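Local coordinates for uncharacterized protein (PDB 5TGF) that is of unknown function but belongs to the beta-lactamase family, is probably a serine-type hydrolase and can bind calcium, at residues I175-M181 / R212-M216; K53-A57 / F305-H309; N297-V302 / V333-N338; Y252-L257 / F323-P327. All coordinates share one frame; numbering follows the deposited sequence.

Interaction 1 of 4, residues I175-M181 / R212-M216; sequences IAAPLGM and RFLKM
Arg212 reaches from helix 207-218 to the end of helix 167-179, where it meets Leu179 and Gly180. Its CG lies anti to the carbonyl carbon (chi1 -62°), and the chain then runs extended as far as NE. This lays the guanidinium beside the carbonyls of Leu179 and Gly180, where the helix ends. Arg212 NH1 donates to Leu179 O at 3.1 Å, with an N-H...O angle of 158°. That oxygen sits at the guanidinium edge, near its plane. Gly180 O lies over one face instead, 3.5 Å from Arg212 NE, at an angle too poor for a hydrogen bond. Gly180 has positive phi and closes its helix in a Schellman motif.

The Phe213 ring is buried. Ile175 CG2 meets the ring edge at Phe213 CD1, 4.2 Å away. Selenomethionine Met181 brings its SE to 4.2 Å from Phe213 CB. Leu179 CD1 rests on the backbone, 3.9 Å from Phe213 CA. Trp62, from helix 60-74, and Tyr210 meet the Phe213 ring edge-to-face.

Met216, also selenomethionine, crosses Leu179 at about a right angle. Met216 CB lies 3.9 Å from Leu179 CD2. Bends at chi2 and chi3 fold its chain back, and Met216 CE comes to 4.0 Å from Leu179 CD1. The two helical segments are themselves nearly perpendicular, at 88°.

The contact thus has a buried apolar part and, at the exposed Arg212, a polar one. A positive guanidinium at the C-terminal end of a helix would probably interact favourably with the helix dipole.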
loop_
_atom_site.group_PDB
_atom_site.type_symbol
_atom_site.label_atom_id
_atom_site.label_comp_id
_atom_site.label_asym_id
_atom_site.label_seq_id
_atom_site.Cartn_x
_atom_site.Cartn_y
_atom_site.Cartn_z
ATOM N N ILE A 175 0.156 6.319 13.954
ATOM C CA ILE A 175 -0.171 6.961 12.703
ATOM C C ILE A 175 -1.533 7.665 12.731
ATOM O O ILE A 175 -1.632 8.850 12.379
ATOM C CB ILE A 175 -0.101 5.957 11.528
ATOM C CG1 ILE A 175 1.284 5.270 11.427
ATOM C CG2 ILE A 175 -0.517 6.609 10.216
ATOM C CD1 ILE A 175 2.445 6.166 11.048
ATOM N N ALA A 176 -2.608 6.943 13.054
ATOM C CA ALA A 176 -3.957 7.504 12.879
ATOM C C ALA A 176 -4.257 8.676 13.844
ATOM O O ALA A 176 -4.691 9.743 13.413
ATOM C CB ALA A 176 -5.026 6.434 13.005
ATOM N N ALA A 177 -4.036 8.463 15.135
ATOM C CA ALA A 177 -4.269 9.531 16.111
ATOM C C ALA A 177 -3.423 10.808 15.874
ATOM O O ALA A 177 -3.983 11.875 15.776
ATOM C CB ALA A 177 -4.106 9.004 17.518
ATOM N N PRO A 178 -2.099 10.687 15.678
ATOM C CA PRO A 178 -1.303 11.901 15.441
ATOM C C PRO A 178 -1.652 12.654 14.165
ATOM O O PRO A 178 -1.520 13.881 14.121
ATOM C CB PRO A 178 0.121 11.383 15.350
ATOM C CG PRO A 178 0.114 10.046 15.967
ATOM C CD PRO A 178 -1.255 9.495 15.815
ATOM N N LEU A 179 -2.187 11.948 13.173
ATOM C CA LEU A 179 -2.649 12.578 11.922
ATOM C C LEU A 179 -4.126 12.987 11.910
ATOM O O LEU A 179 -4.599 13.580 10.949
ATOM C CB LEU A 179 -2.360 11.663 10.723
ATOM C CG LEU A 179 -0.867 11.474 10.432
ATOM C CD1 LEU A 179 -0.651 10.514 9.279
ATOM C CD2 LEU A 179 -0.139 12.789 10.182
ATOM N N GLY A 180 -4.882 12.618 12.938
ATOM C CA GLY A 180 -6.296 12.890 12.966
ATOM C C GLY A 180 -7.121 12.050 11.996
ATOM O O GLY A 180 -8.181 12.486 11.532
HETATM N N MSE A 181 -6.642 10.839 11.691
HETATM C CA MSE A 181 -7.421 9.881 10.924
HETATM C C MSE A 181 -8.419 9.249 11.895
HETATM O O MSE A 181 -8.017 8.537 12.800
HETATM C CB MSE A 181 -6.515 8.813 10.308
HETATM C CG MSE A 181 -5.576 9.383 9.227
HETATM SE SE MSE A 181 -4.192 8.018 8.864
HETATM C CE MSE A 181 -5.217 6.782 7.749
ATOM N N ARG A 212 -4.850 12.608 4.663
ATOM C CA ARG A 212 -3.964 13.031 5.768
ATOM C C ARG A 212 -2.680 12.239 5.815
ATOM O O ARG A 212 -1.581 12.809 6.025
ATOM C CB ARG A 212 -4.662 12.963 7.143
ATOM C CG ARG A 212 -5.874 13.875 7.275
ATOM C CD ARG A 212 -6.754 13.440 8.435
ATOM N NE ARG A 212 -7.857 14.370 8.611
ATOM C CZ ARG A 212 -7.835 15.413 9.424
ATOM N NH1 ARG A 212 -6.803 15.630 10.206
ATOM N NH2 ARG A 212 -8.866 16.224 9.465
ATOM N N PHE A 213 -2.801 10.924 5.612
ATOM C CA PHE A 213 -1.655 10.036 5.510
ATOM C C PHE A 213 -0.692 10.433 4.376
ATOM O O PHE A 213 0.510 10.517 4.598
ATOM C CB PHE A 213 -2.138 8.576 5.276
ATOM C CG PHE A 213 -1.018 7.613 5.010
ATOM C CD1 PHE A 213 -0.179 7.209 6.027
ATOM C CD2 PHE A 213 -0.735 7.189 3.711
ATOM C CE1 PHE A 213 0.894 6.363 5.780
ATOM C CE2 PHE A 213 0.341 6.334 3.446
ATOM C CZ PHE A 213 1.162 5.921 4.487
ATOM N N LEU A 214 -1.237 10.638 3.178
ATOM C CA LEU A 214 -0.432 10.988 1.994
ATOM C C LEU A 214 0.292 12.355 2.164
ATOM O O LEU A 214 1.469 12.488 1.818
ATOM C CB LEU A 214 -1.304 11.009 0.744
ATOM C CG LEU A 214 -1.695 9.645 0.152
ATOM C CD1 LEU A 214 -2.704 9.850 -0.961
ATOM C CD2 LEU A 214 -0.484 8.865 -0.321
ATOM N N LYS A 215 -0.391 13.311 2.784
ATOM C CA LYS A 215 0.222 14.608 3.103
ATOM C C LYS A 215 1.467 14.413 3.969
ATOM O O LYS A 215 2.531 14.989 3.692
ATOM C CB LYS A 215 -0.782 15.517 3.806
ATOM C CG LYS A 215 -0.275 16.939 4.074
ATOM C CD LYS A 215 -1.233 17.775 4.909
ATOM C CE LYS A 215 -0.646 19.182 5.120
ATOM N NZ LYS A 215 -1.520 20.032 5.970
HETATM N N MSE A 216 1.344 13.606 5.017
HETATM C CA MSE A 216 2.475 13.238 5.852
HETATM C C MSE A 216 3.606 12.656 5.052
HETATM O O MSE A 216 4.765 13.028 5.250
HETATM C CB MSE A 216 2.016 12.298 6.973
HETATM C CG MSE A 216 3.145 11.985 7.968
HETATM SE SE MSE A 216 4.126 10.344 7.478
HETATM C CE MSE A 216 2.676 9.019 7.682
#

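Interaction 2 of 4, residues K53-A57 / F305-H309; sequences KVYVA and FFIAH
The rings of Phe305 and His309 are each met at the edge by the segment 53-57. Val56 CG1 lies near the plane of the Phe305 ring, 4.4 Å from Phe305 CZ. Tyr210, outside the contact, stacks on this phenyl ring. The imidazole of His309 turns its edge to a backbone carbonyl: His309 CD2 is 3.4 Å from Tyr55 O. The His309 CG is anti to the backbone N (chi1 -168°), which sends the ring across toward segment 53-57. His309 NE2 is hydrogen-bonded to His195 NE2, and the His195 ring also meets that of Tyr55.

Strand 302-307 is an inner strand of the large antiparallel sheet, consistent with the serine beta-lactamase fold. Strand 54-55 is not part of that sheet. It pairs with strand 204-205 in a small sheet of its own, just before the putative SxxK motif. No direct hydrogen bond links the two segments, which meet through side chains and a water.

Val54 and Ile307 reach toward each other tip to tip, Val54 CB to Ile307 CD1 at 3.7 Å. Val54 CG2 also touches the end of the isoleucine. The other methyl, Val54 CG1, lies 4.0 Å from His309 CB. Val56 CG1 comes at a slant to Ile307 CG1, 3.9 Å away, and so touches both Ile307 and Phe305. One water joins the backbones. It donates to Tyr55 O at 2.9 Å and to Ala308 O at 2.7 Å.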
loop_
_atom_site.group_PDB
_atom_site.type_symbol
_atom_site.label_atom_id
_atom_site.label_comp_id
_atom_site.label_asym_id
_atom_site.label_seq_id
_atom_site.Cartn_x
_atom_site.Cartn_y
_atom_site.Cartn_z
ATOM N N LYS A 53 -16.753 5.224 4.576
ATOM C CA LYS A 53 -15.771 4.209 4.861
ATOM C C LYS A 53 -15.772 3.134 3.772
ATOM O O LYS A 53 -16.843 2.677 3.356
ATOM C CB LYS A 53 -16.022 3.581 6.236
ATOM C CG LYS A 53 -15.651 4.502 7.367
ATOM C CD LYS A 53 -16.001 3.894 8.711
ATOM C CE LYS A 53 -14.969 2.865 9.132
ATOM N NZ LYS A 53 -15.460 2.077 10.288
ATOM N N VAL A 54 -14.579 2.759 3.309
ATOM C CA VAL A 54 -14.430 1.795 2.238
ATOM C C VAL A 54 -13.310 0.829 2.599
ATOM O O VAL A 54 -12.243 1.239 3.094
ATOM C CB VAL A 54 -14.095 2.486 0.893
ATOM C CG1 VAL A 54 -14.040 1.458 -0.220
ATOM C CG2 VAL A 54 -15.101 3.565 0.526
ATOM N N TYR A 55 -13.531 -0.452 2.317
ATOM C CA TYR A 55 -12.443 -1.446 2.360
ATOM C C TYR A 55 -11.566 -1.324 1.113
ATOM O O TYR A 55 -12.036 -1.547 0.008
ATOM C CB TYR A 55 -13.021 -2.844 2.446
ATOM C CG TYR A 55 -13.615 -3.118 3.805
ATOM C CD1 TYR A 55 -12.786 -3.416 4.872
ATOM C CD2 TYR A 55 -14.993 -3.007 4.031
ATOM C CE1 TYR A 55 -13.301 -3.563 6.159
ATOM C CE2 TYR A 55 -15.524 -3.185 5.320
ATOM C CZ TYR A 55 -14.664 -3.412 6.363
ATOM O OH TYR A 55 -15.124 -3.622 7.649
ATOM N N VAL A 56 -10.334 -0.874 1.296
ATOM C CA VAL A 56 -9.477 -0.456 0.145
ATOM C C VAL A 56 -8.384 -1.459 -0.209
ATOM O O VAL A 56 -7.530 -1.220 -1.109
ATOM C CB VAL A 56 -8.822 0.911 0.393
ATOM C CG1 VAL A 56 -9.905 1.979 0.516
ATOM C CG2 VAL A 56 -7.922 0.898 1.609
ATOM N N ALA A 57 -8.417 -2.606 0.454
ATOM C CA ALA A 57 -7.510 -3.713 0.115
ATOM C C ALA A 57 -6.049 -3.282 0.116
ATOM O O ALA A 57 -5.612 -2.682 1.095
ATOM C CB ALA A 57 -7.942 -4.321 -1.205
ATOM N N PHE A 305 -5.792 10.799 -4.132
ATOM C CA PHE A 305 -6.388 9.523 -3.751
ATOM C C PHE A 305 -7.749 9.445 -4.396
ATOM O O PHE A 305 -8.570 10.368 -4.245
ATOM C CB PHE A 305 -6.485 9.413 -2.239
ATOM C CG PHE A 305 -7.040 8.092 -1.750
ATOM C CD1 PHE A 305 -6.609 6.891 -2.311
ATOM C CD2 PHE A 305 -7.848 8.042 -0.631
ATOM C CE1 PHE A 305 -7.032 5.668 -1.825
ATOM C CE2 PHE A 305 -8.297 6.830 -0.142
ATOM C CZ PHE A 305 -7.910 5.637 -0.749
ATOM N N PHE A 306 -7.987 8.371 -5.143
ATOM C CA PHE A 306 -9.341 7.996 -5.567
ATOM C C PHE A 306 -9.788 6.788 -4.741
ATOM O O PHE A 306 -9.093 5.728 -4.702
ATOM C CB PHE A 306 -9.354 7.652 -7.063
ATOM C CG PHE A 306 -10.631 7.040 -7.555
ATOM C CD1 PHE A 306 -11.776 7.826 -7.762
ATOM C CD2 PHE A 306 -10.692 5.702 -7.892
ATOM C CE1 PHE A 306 -12.941 7.256 -8.276
ATOM C CE2 PHE A 306 -11.845 5.135 -8.376
ATOM C CZ PHE A 306 -12.987 5.911 -8.544
ATOM N N ILE A 307 -10.953 6.924 -4.093
ATOM C CA ILE A 307 -11.500 5.851 -3.258
ATOM C C ILE A 307 -12.849 5.381 -3.823
ATOM O O ILE A 307 -13.707 6.181 -4.233
ATOM C CB ILE A 307 -11.604 6.256 -1.780
ATOM C CG1 ILE A 307 -11.821 5.041 -0.889
ATOM C CG2 ILE A 307 -12.675 7.313 -1.567
ATOM C CD1 ILE A 307 -11.802 5.392 0.604
ATOM N N ALA A 308 -12.996 4.061 -3.903
ATOM C CA ALA A 308 -14.127 3.403 -4.463
ATOM C C ALA A 308 -13.936 1.894 -4.311
ATOM O O ALA A 308 -12.836 1.445 -3.972
ATOM C CB ALA A 308 -14.289 3.766 -5.935
ATOM N N HIS A 309 -14.998 1.139 -4.558
ATOM C CA HIS A 309 -14.951 -0.331 -4.493
ATOM C C HIS A 309 -15.768 -0.874 -5.664
ATOM O O HIS A 309 -16.976 -0.702 -5.740
ATOM C CB HIS A 309 -15.458 -0.877 -3.153
ATOM C CG HIS A 309 -15.153 -2.333 -2.939
ATOM N ND1 HIS A 309 -15.613 -3.326 -3.786
ATOM C CD2 HIS A 309 -14.369 -2.956 -2.029
ATOM C CE1 HIS A 309 -15.129 -4.497 -3.390
ATOM N NE2 HIS A 309 -14.360 -4.295 -2.344
HETATM O O HOH W 1 -11.508 -0.451 -2.570
#

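Interaction 3 of 4, residues N297-V302 / V333-N338; sequences NKRDGV and VTKIVN
A beta-hairpin turn with a G1 beta bulge docks here on the C-terminal helix, with Asp300 touching Thr334 and Asn338. The turn joins strands 293-297 and 302-307. Gly301 and Val302 both face Asn297 across the bulge. An Asx motif braces the turn from inside: Asp300 N donates to Asn297 OD1 at 2.8 Å, nearly straight at 168°. The amide ND2 of Asn297 bonds to Gln283 on the neighbouring strand.

The Asp300 carboxylate is held through both oxygens by neutral groups. Asp300 OD2 uses its syn lone pair for a short hydrogen bond to Thr334 OG1, 2.6 Å. Ser330 O is a second partner of this hydroxyl. Asp300 OD1 receives Asn338 ND2 at 3.1 Å, from above the carboxylate plane. The carboxylate and amide planes stand 54° apart. Asn338 ND2 donates a second time, to Thr334 O at 2.9 Å. This ties the amide to the last turn of the preceding helix and sets it in place for Asp300.

Beside the carboxylate the valines pack. Val302 CG1 meets Val333 CG1 at 4.2 Å. Val302 CG2 turns to Val337 CG2. Val33 of strand 28-35 and Trp295 of strand 293-297 extend this apolar patch. Val337 CG2 also lies 4.1 Å from Asp300 CB.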
loop_
_atom_site.group_PDB
_atom_site.type_symbol
_atom_site.label_atom_id
_atom_site.label_comp_id
_atom_site.label_asym_id
_atom_site.label_seq_id
_atom_site.Cartn_x
_atom_site.Cartn_y
_atom_site.Cartn_z
ATOM N N ASN A 297 3.227 12.069 -7.040
ATOM C CA ASN A 297 4.150 12.381 -8.136
ATOM C C ASN A 297 5.007 13.585 -7.738
ATOM O O ASN A 297 4.510 14.737 -7.653
ATOM C CB ASN A 297 3.403 12.631 -9.443
ATOM C CG ASN A 297 4.357 12.811 -10.637
ATOM O OD1 ASN A 297 5.246 13.665 -10.617
ATOM N ND2 ASN A 297 4.212 11.969 -11.640
ATOM N N LYS A 298 6.265 13.314 -7.425
ATOM C CA LYS A 298 7.139 14.370 -6.909
ATOM C C LYS A 298 7.472 15.441 -7.948
ATOM O O LYS A 298 7.744 16.559 -7.586
ATOM C CB LYS A 298 8.417 13.792 -6.324
ATOM C CG LYS A 298 8.166 12.877 -5.133
ATOM C CD LYS A 298 9.472 12.362 -4.573
ATOM C CE LYS A 298 9.248 11.092 -3.769
ATOM N NZ LYS A 298 10.415 10.790 -2.918
ATOM N N ARG A 299 7.507 15.076 -9.220
ATOM C CA ARG A 299 7.777 16.030 -10.270
ATOM C C ARG A 299 6.622 16.997 -10.480
ATOM O O ARG A 299 6.869 18.185 -10.639
ATOM C CB ARG A 299 8.088 15.309 -11.566
ATOM C CG ARG A 299 9.461 14.662 -11.519
ATOM C CD ARG A 299 9.996 14.476 -12.919
ATOM N NE ARG A 299 11.274 13.777 -12.893
ATOM C CZ ARG A 299 11.786 13.152 -13.940
ATOM N NH1 ARG A 299 11.118 13.148 -15.097
ATOM N NH2 ARG A 299 12.966 12.544 -13.824
ATOM N N ASP A 300 5.388 16.495 -10.418
ATOM C CA ASP A 300 4.173 17.341 -10.418
ATOM C C ASP A 300 3.991 18.127 -9.122
ATOM O O ASP A 300 3.254 19.077 -9.103
ATOM C CB ASP A 300 2.907 16.511 -10.605
ATOM C CG ASP A 300 2.859 15.756 -11.927
ATOM O OD1 ASP A 300 3.572 16.187 -12.860
ATOM O OD2 ASP A 300 2.087 14.742 -12.016
ATOM N N GLY A 301 4.587 17.663 -8.033
ATOM C CA GLY A 301 4.309 18.180 -6.696
ATOM C C GLY A 301 2.907 17.819 -6.192
ATOM O O GLY A 301 2.283 18.596 -5.464
ATOM N N VAL A 302 2.422 16.649 -6.609
ATOM C CA VAL A 302 1.056 16.223 -6.403
ATOM C C VAL A 302 0.978 15.019 -5.440
ATOM O O VAL A 302 1.821 14.095 -5.494
ATOM C CB VAL A 302 0.404 15.846 -7.758
ATOM C CG1 VAL A 302 -0.794 14.978 -7.557
ATOM C CG2 VAL A 302 -0.007 17.092 -8.547
ATOM N N VAL A 333 -4.027 13.518 -14.349
ATOM C CA VAL A 333 -3.588 14.641 -13.499
ATOM C C VAL A 333 -2.279 15.259 -13.987
ATOM O O VAL A 333 -2.132 16.488 -14.056
ATOM C CB VAL A 333 -3.528 14.266 -12.014
ATOM C CG1 VAL A 333 -2.854 15.319 -11.166
ATOM C CG2 VAL A 333 -4.928 13.975 -11.477
ATOM N N THR A 334 -1.335 14.415 -14.372
ATOM C CA THR A 334 -0.057 14.913 -14.883
ATOM C C THR A 334 -0.266 15.805 -16.104
ATOM O O THR A 334 0.266 16.896 -16.151
ATOM C CB THR A 334 0.919 13.741 -15.194
ATOM O OG1 THR A 334 1.363 13.164 -13.961
ATOM C CG2 THR A 334 2.138 14.245 -15.946
ATOM N N LYS A 335 -1.134 15.391 -17.000
ATOM C CA LYS A 335 -1.492 16.218 -18.168
ATOM C C LYS A 335 -2.131 17.543 -17.736
ATOM O O LYS A 335 -1.731 18.616 -18.202
ATOM C CB LYS A 335 -2.429 15.443 -19.064
ATOM C CG LYS A 335 -2.622 15.989 -20.469
ATOM C CD LYS A 335 -3.560 15.063 -21.244
ATOM C CE LYS A 335 -3.448 15.216 -22.756
ATOM N NZ LYS A 335 -3.250 16.633 -23.175
ATOM N N ILE A 336 -3.076 17.466 -16.791
ATOM C CA ILE A 336 -3.845 18.630 -16.387
ATOM C C ILE A 336 -2.967 19.671 -15.728
ATOM O O ILE A 336 -3.081 20.871 -16.045
ATOM C CB ILE A 336 -5.048 18.249 -15.484
ATOM C CG1 ILE A 336 -6.114 17.542 -16.308
ATOM C CG2 ILE A 336 -5.624 19.475 -14.787
ATOM C CD1 ILE A 336 -7.062 16.717 -15.480
ATOM N N VAL A 337 -2.119 19.266 -14.796
ATOM C CA VAL A 337 -1.401 20.242 -13.990
ATOM C C VAL A 337 -0.170 20.782 -14.700
ATOM O O VAL A 337 0.450 21.704 -14.205
ATOM C CB VAL A 337 -1.004 19.770 -12.568
ATOM C CG1 VAL A 337 -2.216 19.284 -11.783
ATOM C CG2 VAL A 337 0.051 18.675 -12.597
ATOM N N ASN A 338 0.171 20.231 -15.859
ATOM C CA ASN A 338 1.271 20.778 -16.660
ATOM C C ASN A 338 0.719 21.422 -17.936
ATOM O O ASN A 338 1.088 21.041 -19.035
ATOM C CB ASN A 338 2.293 19.665 -16.981
ATOM C CG ASN A 338 3.048 19.215 -15.757
ATOM O OD1 ASN A 338 3.855 19.962 -15.221
ATOM N ND2 ASN A 338 2.776 17.997 -15.284
#

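Interaction 4 of 4, residues Y252-L257 / F323-P327; sequences YVEKAL and FYGSP
Helix 252-257 packs on a type I beta turn, Phe323 to Ser326, with Ala256 and Tyr324 at the closest backbone approach. Pro327 follows the turn and leads into helix 328-337.

A cation-pi contact forms the exposed side. Lys255 NZ lies over the Tyr324 ring, 4.0 Å from its centroid. The extended lysine chain runs across the face, and Lys255 CE makes a CH-pi contact above the ring centre. Phe323 CD2 covers the opposite face, so the tyrosine is sandwiched. Ala256 CB is at the edge of the Tyr324 ring. A glycerol, probably from the crystallisation liquor, is bound by Tyr324 OH and Tyr252 N.

The second aromatic group is Tyr252 with Phe323. The rings meet obliquely, with planes at 41°. Tyr252 CD1 sits over one Phe323 face, 3.8 Å from Phe323 CZ. The CG of Tyr252 is anti to its N (chi1 167°), which brings the ring beside Phe323. Phe323 O lies in the plane of the Tyr252 ring, at its edge. The hydroxyl of Tyr252 finds its polar partner in Glu272.

Pro327 packs against three residues of the helix. Pro327 CG lies 3.9 Å from Ala256 CB and 3.8 Å from Leu257 CG. Tyr252 and Pro327 come at each other from opposite directions, Tyr252 OH 3.1 Å from Pro327 CG.

No direct hydrogen bond links the two segments. One water donates to Ala256 O at 2.8 Å and to Tyr324 O at 2.6 Å.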
loop_
_atom_site.group_PDB
_atom_site.type_symbol
_atom_site.label_atom_id
_atom_site.label_comp_id
_atom_site.label_asym_id
_atom_site.label_seq_id
_atom_site.Cartn_x
_atom_site.Cartn_y
_atom_site.Cartn_z
ATOM N N TYR A 252 2.603 -5.557 -12.244
ATOM C CA TYR A 252 1.754 -4.366 -12.326
ATOM C C TYR A 252 2.398 -3.160 -12.998
ATOM O O TYR A 252 1.767 -2.520 -13.829
ATOM C CB TYR A 252 1.227 -3.997 -10.934
ATOM C CG TYR A 252 0.605 -2.626 -10.887
ATOM C CD1 TYR A 252 -0.729 -2.396 -11.233
ATOM C CD2 TYR A 252 1.361 -1.569 -10.493
ATOM C CE1 TYR A 252 -1.243 -1.114 -11.166
ATOM C CE2 TYR A 252 0.844 -0.309 -10.405
ATOM C CZ TYR A 252 -0.437 -0.079 -10.791
ATOM O OH TYR A 252 -0.828 1.258 -10.782
ATOM N N VAL A 253 3.640 -2.835 -12.663
ATOM C CA VAL A 253 4.243 -1.623 -13.239
ATOM C C VAL A 253 4.404 -1.739 -14.783
ATOM O O VAL A 253 4.101 -0.772 -15.537
ATOM C CB VAL A 253 5.554 -1.261 -12.521
ATOM C CG1 VAL A 253 6.374 -0.276 -13.313
ATOM C CG2 VAL A 253 5.277 -0.744 -11.115
ATOM N N GLU A 254 4.849 -2.900 -15.246
ATOM C CA GLU A 254 5.015 -3.137 -16.691
ATOM C C GLU A 254 3.658 -3.202 -17.400
ATOM O O GLU A 254 3.445 -2.515 -18.398
ATOM C CB GLU A 254 5.815 -4.436 -16.994
ATOM C CG GLU A 254 5.881 -4.783 -18.509
ATOM C CD GLU A 254 6.370 -6.229 -18.803
ATOM O OE1 GLU A 254 7.293 -6.684 -18.103
ATOM O OE2 GLU A 254 5.809 -6.950 -19.695
ATOM N N LYS A 255 2.714 -3.895 -16.781
ATOM C CA LYS A 255 1.407 -4.134 -17.364
ATOM C C LYS A 255 0.511 -2.898 -17.353
ATOM O O LYS A 255 -0.171 -2.621 -18.324
ATOM C CB LYS A 255 0.707 -5.287 -16.622
ATOM C CG LYS A 255 -0.595 -5.694 -17.285
ATOM C CD LYS A 255 -1.023 -7.086 -16.867
ATOM C CE LYS A 255 -2.487 -7.280 -17.195
ATOM N NZ LYS A 255 -2.977 -8.577 -16.667
ATOM N N ALA A 256 0.524 -2.165 -16.253
ATOM C CA ALA A 256 -0.333 -0.994 -16.079
ATOM C C ALA A 256 0.250 0.312 -16.581
ATOM O O ALA A 256 -0.498 1.199 -17.019
ATOM C CB ALA A 256 -0.738 -0.850 -14.606
ATOM N N LEU A 257 1.566 0.491 -16.460
ATOM C CA LEU A 257 2.205 1.732 -16.845
ATOM C C LEU A 257 3.158 1.638 -18.032
ATOM O O LEU A 257 3.715 2.661 -18.454
ATOM C CB LEU A 257 2.926 2.384 -15.640
ATOM C CG LEU A 257 2.048 2.769 -14.460
ATOM C CD1 LEU A 257 2.196 1.802 -13.295
ATOM C CD2 LEU A 257 2.352 4.178 -14.023
ATOM N N PHE A 323 -7.999 -2.463 -11.215
ATOM C CA PHE A 323 -6.603 -2.541 -10.734
ATOM C C PHE A 323 -5.610 -1.988 -11.775
ATOM O O PHE A 323 -4.957 -0.945 -11.554
ATOM C CB PHE A 323 -6.282 -3.985 -10.363
ATOM C CG PHE A 323 -4.910 -4.179 -9.790
ATOM C CD1 PHE A 323 -4.531 -3.539 -8.608
ATOM C CD2 PHE A 323 -4.043 -5.098 -10.347
ATOM C CE1 PHE A 323 -3.267 -3.733 -8.064
ATOM C CE2 PHE A 323 -2.792 -5.343 -9.781
ATOM C CZ PHE A 323 -2.404 -4.656 -8.634
ATOM N N TYR A 324 -5.550 -2.642 -12.931
ATOM C CA TYR A 324 -4.572 -2.257 -13.966
ATOM C C TYR A 324 -4.871 -0.950 -14.670
ATOM O O TYR A 324 -3.970 -0.360 -15.267
ATOM C CB TYR A 324 -4.416 -3.380 -14.994
ATOM C CG TYR A 324 -3.887 -4.663 -14.386
ATOM C CD1 TYR A 324 -2.556 -4.758 -13.993
ATOM C CD2 TYR A 324 -4.688 -5.763 -14.207
ATOM C CE1 TYR A 324 -2.059 -5.898 -13.461
ATOM C CE2 TYR A 324 -4.187 -6.934 -13.666
ATOM C CZ TYR A 324 -2.845 -6.984 -13.323
ATOM O OH TYR A 324 -2.343 -8.092 -12.741
ATOM N N GLY A 325 -6.118 -0.471 -14.594
ATOM C CA GLY A 325 -6.512 0.784 -15.245
ATOM C C GLY A 325 -6.241 2.021 -14.406
ATOM O O GLY A 325 -6.225 3.130 -14.923
ATOM N N SER A 326 -5.984 1.830 -13.111
ATOM C CA SER A 326 -5.935 2.950 -12.170
ATOM C C SER A 326 -4.933 4.071 -12.464
ATOM O O SER A 326 -5.261 5.254 -12.266
ATOM C CB SER A 326 -5.664 2.395 -10.779
ATOM O OG SER A 326 -6.757 1.561 -10.414
ATOM N N PRO A 327 -3.718 3.742 -12.972
ATOM C CA PRO A 327 -2.805 4.850 -13.295
ATOM C C PRO A 327 -3.288 5.807 -14.372
ATOM O O PRO A 327 -2.623 6.832 -14.576
ATOM C CB PRO A 327 -1.533 4.138 -13.825
ATOM C CG PRO A 327 -1.637 2.775 -13.354
ATOM C CD PRO A 327 -3.078 2.431 -13.178
HETATM O O HOH W 2 -3.252 1.228 -17.209
#

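In the fold
Interaction 2 touches interaction 1, where Leu214 CD1 packs 4.0 Å from Phe305 CB. Strand 302-307 runs from the hairpin of interaction 3 into interaction 2. The nearest atoms of interactions 2 and 4 are about 6 Å apart. Interactions 3 and 4 have centres about 18 Å apart and are linked by helix 328-337, which follows Pro327. Interactions 1 and 4, on opposite sides of the chain's centre, have centres about 27 Å apart. The putative SxxK site is near, but not touching, Val56 of interaction 2 and Phe323 of interaction 4. The Ile175 side chain is about 11 Å from that of Val72, which binds calcium in a crystal structure of this protein, although none is bound here.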